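Local coordinates for suppressor of fused homolog (Drosophila melanogaster, PDB 6LPH), which probably binds and sequesters DNA-binding transcription factors and recognises nuclear localization sequences, this chain being the N-terminal part of the longer protein, at residues K169-L181 against F193-A207. Residues are numbered along the deposited sequence; the frame is centred on the assembly and turned at random.
Sequences KLQNLLVAQDPQL and FCQIVGVFDDELEQA
With its CG anti to the carbonyl carbon (chi1 -57°), Leu174 meets Val199, whose own torsion (chi1 -64°) holds CG1 beside the backbone N; the two side chains cross at about a right angle, with Leu174 CG 3.7 Å from Val199 CG1. Beyond that crossing, Leu174 CD2 packs on Ala207 CB at 3.6 Å, which ties the strand to helix 201-219. On the other sheet face Leu173 CD2 presses unusually close to Ile196 CG2, and Val175 CG1 lies against Cys194 CB. These pairs belong to an antiparallel beta hairpin, strands 172-186 and 189-199, within the mixed sheet of the SUFU domain; Leu174 with Val197 and Ala176 with Gln195 are hydrogen-bonded pairs, the Ala176 N to Gln195 O bond measuring 2.8 Å and being nearly straight (175°). At one end, Lys169 CB sits over a face of the Phe200 ring, 4.0 Å from its centroid, a CH-pi contact, while Leu170 CD2 approaches Phe200 CD2 obliquely. At the other, Leu181 CD1 lies 4.1 Å from the Phe193 ring centroid, also over the face. At this same end, Asp178 N donates to Phe193 O at 3.0 Å, and Asp178 OD2 accepts from Gln180 N, closing an Asx turn, and, at 2.8 Å, from Leu181 N, the two bonds making an Asx motif. Arg107 makes a salt bridge to this carboxylate and a hydrogen bond to Gln195 OE1, while Thr105 and His73 bond to Asp178 OD1. An alanine at Asp178 would remove the oxygen shared by Gln180 N and Leu181 N and is likely to leave Arg107 without its carboxylate mate.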
loop_
_atom_site.group_PDB
_atom_site.type_symbol
_atom_site.label_atom_id
_atom_site.label_comp_id
_atom_site.label_asym_id
_atom_site.label_seq_id
_atom_site.Cartn_x
_atom_site.Cartn_y
_atom_site.Cartn_z
ATOM N N LYS A 169 -14.829 6.709 -6.719
ATOM C CA LYS A 169 -14.349 6.934 -8.086
ATOM C C LYS A 169 -12.892 6.455 -8.250
ATOM O O LYS A 169 -12.324 6.536 -9.342
ATOM C CB LYS A 169 -14.431 8.428 -8.407
ATOM C CG LYS A 169 -15.853 8.936 -8.411
ATOM C CD LYS A 169 -15.922 10.448 -8.372
ATOM C CE LYS A 169 -17.371 10.906 -8.231
ATOM N NZ LYS A 169 -18.164 10.583 -9.446
ATOM N N LEU A 170 -12.280 5.968 -7.176
ATOM C CA LEU A 170 -10.887 5.450 -7.303
ATOM C C LEU A 170 -10.838 3.940 -7.633
ATOM O O LEU A 170 -10.948 3.103 -6.719
ATOM C CB LEU A 170 -10.055 5.801 -6.059
ATOM C CG LEU A 170 -9.998 7.281 -5.683
ATOM C CD1 LEU A 170 -8.949 7.487 -4.611
ATOM C CD2 LEU A 170 -9.675 8.177 -6.879
ATOM N N GLN A 171 -10.675 3.616 -8.929
ATOM C CA GLN A 171 -10.756 2.242 -9.470
ATOM C C GLN A 171 -9.477 1.730 -10.077
ATOM O O GLN A 171 -9.478 0.631 -10.643
ATOM C CB GLN A 171 -11.662 2.157 -10.701
ATOM C CG GLN A 171 -12.834 3.064 -10.776
ATOM C CD GLN A 171 -13.878 2.506 -9.928
ATOM O OE1 GLN A 171 -13.668 2.415 -8.738
ATOM N NE2 GLN A 171 -14.986 2.065 -10.518
ATOM N N ASN A 172 -8.423 2.534 -10.048
ATOM C CA ASN A 172 -7.176 2.198 -10.731
ATOM C C ASN A 172 -6.045 2.751 -9.921
ATOM O O ASN A 172 -6.279 3.494 -8.940
ATOM C CB ASN A 172 -7.176 2.796 -12.160
ATOM C CG ASN A 172 -8.295 2.228 -13.035
ATOM O OD1 ASN A 172 -9.312 2.896 -13.276
ATOM N ND2 ASN A 172 -8.130 1.016 -13.494
ATOM N N LEU A 173 -4.810 2.375 -10.288
ATOM C CA LEU A 173 -3.667 2.654 -9.444
ATOM C C LEU A 173 -2.548 3.218 -10.248
ATOM O O LEU A 173 -2.357 2.814 -11.389
ATOM C CB LEU A 173 -3.130 1.352 -8.806
ATOM C CG LEU A 173 -4.221 0.636 -8.002
ATOM C CD1 LEU A 173 -3.854 -0.813 -7.773
ATOM C CD2 LEU A 173 -4.464 1.411 -6.705
ATOM N N LEU A 174 -1.800 4.150 -9.660
ATOM C CA LEU A 174 -0.456 4.503 -10.194
ATOM C C LEU A 174 0.531 4.104 -9.153
ATOM O O LEU A 174 0.145 3.917 -8.003
ATOM C CB LEU A 174 -0.282 6.009 -10.508
ATOM C CG LEU A 174 -1.297 6.609 -11.483
ATOM C CD1 LEU A 174 -1.003 8.092 -11.802
ATOM C CD2 LEU A 174 -1.310 5.753 -12.747
ATOM N N VAL A 175 1.809 3.989 -9.558
ATOM C CA VAL A 175 2.896 3.574 -8.671
ATOM C C VAL A 175 3.918 4.702 -8.503
ATOM O O VAL A 175 4.461 5.221 -9.476
ATOM C CB VAL A 175 3.609 2.296 -9.173
ATOM C CG1 VAL A 175 4.720 1.862 -8.198
ATOM C CG2 VAL A 175 2.596 1.171 -9.364
ATOM N N ALA A 176 4.133 5.101 -7.250
ATOM C CA ALA A 176 5.084 6.159 -6.916
ATOM C C ALA A 176 6.121 5.613 -5.957
ATOM O O ALA A 176 5.922 4.538 -5.365
ATOM C CB ALA A 176 4.352 7.359 -6.290
ATOM N N GLN A 177 7.242 6.326 -5.820
ATOM C CA GLN A 177 8.209 5.961 -4.805
ATOM C C GLN A 177 7.636 6.444 -3.472
ATOM O O GLN A 177 7.186 7.576 -3.381
ATOM C CB GLN A 177 9.561 6.615 -5.049
ATOM C CG GLN A 177 10.562 6.141 -3.999
ATOM C CD GLN A 177 11.917 6.748 -4.194
ATOM O OE1 GLN A 177 12.072 7.770 -4.862
ATOM N NE2 GLN A 177 12.908 6.128 -3.616
ATOM N N ASP A 178 7.623 5.580 -2.466
ATOM C CA ASP A 178 7.230 5.988 -1.113
ATOM C C ASP A 178 8.150 7.121 -0.602
ATOM O O ASP A 178 9.348 6.923 -0.472
ATOM C CB ASP A 178 7.224 4.770 -0.150
ATOM C CG ASP A 178 6.623 5.109 1.203
ATOM O OD1 ASP A 178 5.586 4.498 1.534
ATOM O OD2 ASP A 178 7.163 5.996 1.923
ATOM N N PRO A 179 7.580 8.306 -0.312
ATOM C CA PRO A 179 8.372 9.490 0.038
ATOM C C PRO A 179 9.176 9.332 1.346
ATOM O O PRO A 179 10.245 9.923 1.484
ATOM C CB PRO A 179 7.304 10.599 0.186
ATOM C CG PRO A 179 6.046 9.870 0.532
ATOM C CD PRO A 179 6.124 8.545 -0.183
ATOM N N GLN A 180 8.652 8.557 2.291
ATOM C CA GLN A 180 9.317 8.303 3.581
ATOM C C GLN A 180 10.302 7.160 3.471
ATOM O O GLN A 180 11.422 7.222 4.005
ATOM C CB GLN A 180 8.279 7.820 4.588
ATOM C CG GLN A 180 8.021 8.765 5.683
ATOM C CD GLN A 180 6.894 8.300 6.554
ATOM O OE1 GLN A 180 6.012 7.536 6.118
ATOM N NE2 GLN A 180 6.909 8.752 7.804
ATOM N N LEU A 181 9.864 6.087 2.824
ATOM C CA LEU A 181 10.630 4.833 2.898
ATOM C C LEU A 181 11.710 4.739 1.840
ATOM O O LEU A 181 12.739 4.122 2.078
ATOM C CB LEU A 181 9.727 3.606 2.850
ATOM C CG LEU A 181 8.641 3.569 3.933
ATOM C CD1 LEU A 181 7.880 2.260 3.863
ATOM C CD2 LEU A 181 9.249 3.789 5.307
ATOM N N PHE A 193 10.470 0.766 -2.093
ATOM C CA PHE A 193 9.092 0.817 -1.564
ATOM C C PHE A 193 8.182 1.478 -2.591
ATOM O O PHE A 193 8.281 2.686 -2.843
ATOM C CB PHE A 193 9.059 1.467 -0.174
ATOM C CG PHE A 193 9.740 0.615 0.877
ATOM C CD1 PHE A 193 11.126 0.739 1.136
ATOM C CD2 PHE A 193 9.030 -0.360 1.542
ATOM C CE1 PHE A 193 11.762 -0.089 2.070
ATOM C CE2 PHE A 193 9.660 -1.198 2.465
ATOM C CZ PHE A 193 11.018 -1.067 2.737
ATOM N N CYS A 194 7.329 0.657 -3.232
ATOM C CA CYS A 194 6.466 1.125 -4.307
ATOM C C CYS A 194 5.115 1.498 -3.721
ATOM O O CYS A 194 4.320 0.625 -3.322
ATOM C CB CYS A 194 6.302 0.041 -5.379
ATOM S SG CYS A 194 7.834 -0.148 -6.309
ATOM N N GLN A 195 4.849 2.801 -3.672
ATOM C CA GLN A 195 3.600 3.268 -3.089
ATOM C C GLN A 195 2.507 3.305 -4.141
ATOM O O GLN A 195 2.605 3.986 -5.179
ATOM C CB GLN A 195 3.755 4.644 -2.452
ATOM C CG GLN A 195 2.493 5.123 -1.731
ATOM C CD GLN A 195 2.696 6.468 -1.089
ATOM O OE1 GLN A 195 3.598 6.649 -0.257
ATOM N NE2 GLN A 195 1.875 7.432 -1.477
ATOM N N ILE A 196 1.447 2.574 -3.839
ATOM C CA ILE A 196 0.284 2.518 -4.693
ATOM C C ILE A 196 -0.552 3.779 -4.437
ATOM O O ILE A 196 -0.690 4.216 -3.284
ATOM C CB ILE A 196 -0.435 1.170 -4.429
ATOM C CG1 ILE A 196 0.067 0.102 -5.406
ATOM C CG2 ILE A 196 -1.910 1.209 -4.707
ATOM C CD1 ILE A 196 1.512 0.159 -5.759
ATOM N N VAL A 197 -1.072 4.388 -5.510
ATOM C CA VAL A 197 -1.902 5.622 -5.410
ATOM C C VAL A 197 -3.194 5.409 -6.186
ATOM O O VAL A 197 -3.145 5.141 -7.374
ATOM C CB VAL A 197 -1.162 6.865 -5.980
ATOM C CG1 VAL A 197 -1.993 8.158 -5.857
ATOM C CG2 VAL A 197 0.169 7.047 -5.296
ATOM N N GLY A 198 -4.346 5.550 -5.524
ATOM C CA GLY A 198 -5.620 5.373 -6.220
ATOM C C GLY A 198 -5.879 6.589 -7.097
ATOM O O GLY A 198 -5.616 7.722 -6.690
ATOM N N VAL A 199 -6.388 6.354 -8.304
ATOM C CA VAL A 199 -6.632 7.416 -9.281
ATOM C C VAL A 199 -7.975 7.241 -10.029
ATOM O O VAL A 199 -8.556 6.126 -10.101
ATOM C CB VAL A 199 -5.476 7.568 -10.322
ATOM C CG1 VAL A 199 -4.174 8.007 -9.645
ATOM C CG2 VAL A 199 -5.257 6.282 -11.126
ATOM N N PHE A 200 -8.419 8.341 -10.631
ATOM C CA PHE A 200 -9.638 8.394 -11.459
ATOM C C PHE A 200 -9.337 7.752 -12.800
ATOM O O PHE A 200 -8.147 7.541 -13.185
ATOM C CB PHE A 200 -10.057 9.864 -11.707
ATOM C CG PHE A 200 -10.852 10.486 -10.590
ATOM C CD1 PHE A 200 -12.145 10.955 -10.826
ATOM C CD2 PHE A 200 -10.300 10.644 -9.300
ATOM C CE1 PHE A 200 -12.883 11.538 -9.795
ATOM C CE2 PHE A 200 -11.042 11.223 -8.268
ATOM C CZ PHE A 200 -12.342 11.659 -8.517
ATOM N N ASP A 201 -10.408 7.441 -13.505
ATOM C CA ASP A 201 -10.310 6.897 -14.851
ATOM C C ASP A 201 -9.506 7.807 -15.758
ATOM O O ASP A 201 -8.673 7.303 -16.503
ATOM C CB ASP A 201 -11.693 6.690 -15.488
ATOM C CG ASP A 201 -12.442 5.475 -14.929
ATOM O OD1 ASP A 201 -12.019 4.863 -13.930
ATOM O OD2 ASP A 201 -13.502 5.139 -15.498
ATOM N N ASP A 202 -9.766 9.126 -15.725
ATOM C CA ASP A 202 -9.042 10.035 -16.634
ATOM C C ASP A 202 -7.559 10.152 -16.259
ATOM O O ASP A 202 -6.695 10.248 -17.136
ATOM C CB ASP A 202 -9.725 11.417 -16.801
ATOM C CG ASP A 202 -9.862 12.203 -15.484
ATOM O OD1 ASP A 202 -9.675 11.626 -14.395
ATOM O OD2 ASP A 202 -10.189 13.410 -15.540
ATOM N N GLU A 203 -7.271 10.104 -14.958
ATOM C CA GLU A 203 -5.879 10.108 -14.474
ATOM C C GLU A 203 -5.128 8.866 -14.989
ATOM O O GLU A 203 -3.966 8.949 -15.454
ATOM C CB GLU A 203 -5.848 10.207 -12.934
ATOM C CG GLU A 203 -6.178 11.618 -12.429
ATOM C CD GLU A 203 -6.700 11.710 -10.995
ATOM O OE1 GLU A 203 -7.057 12.846 -10.596
ATOM O OE2 GLU A 203 -6.753 10.691 -10.262
ATOM N N LEU A 204 -5.798 7.718 -14.908
ATOM C CA LEU A 204 -5.231 6.471 -15.421
ATOM C C LEU A 204 -5.022 6.596 -16.928
ATOM O O LEU A 204 -3.949 6.277 -17.446
ATOM C CB LEU A 204 -6.134 5.264 -15.120
ATOM C CG LEU A 204 -5.670 4.059 -15.942
ATOM C CD1 LEU A 204 -4.410 3.490 -15.305
ATOM C CD2 LEU A 204 -6.759 3.013 -16.129
ATOM N N GLU A 205 -6.043 7.089 -17.614
ATOM C CA GLU A 205 -5.955 7.239 -19.072
ATOM C C GLU A 205 -4.713 8.045 -19.474
ATOM O O GLU A 205 -3.982 7.642 -20.375
ATOM C CB GLU A 205 -7.247 7.856 -19.637
ATOM C CG GLU A 205 -7.541 7.404 -21.051
ATOM C CD GLU A 205 -8.977 6.898 -21.252
ATOM O OE1 GLU A 205 -9.434 6.934 -22.411
ATOM O OE2 GLU A 205 -9.659 6.466 -20.269
ATOM N N GLN A 206 -4.461 9.153 -18.775
ATOM C CA GLN A 206 -3.372 10.046 -19.146
ATOM C C GLN A 206 -2.006 9.537 -18.705
ATOM O O GLN A 206 -1.002 9.818 -19.356
ATOM C CB GLN A 206 -3.629 11.495 -18.695
ATOM C CG GLN A 206 -4.954 12.077 -19.212
ATOM C CD GLN A 206 -5.122 12.022 -20.735
ATOM O OE1 GLN A 206 -6.256 11.955 -21.255
ATOM N NE2 GLN A 206 -4.001 12.064 -21.459
ATOM N N ALA A 207 -1.962 8.784 -17.603
ATOM C CA ALA A 207 -0.714 8.150 -17.180
ATOM C C ALA A 207 -0.308 7.112 -18.225
ATOM O O ALA A 207 0.893 6.930 -18.525
ATOM C CB ALA A 207 -0.883 7.507 -15.818
HETATM O O HOH W 1 -12.998 7.408 -11.939
HETATM O O HOH W 2 -10.386 4.835 -11.450
#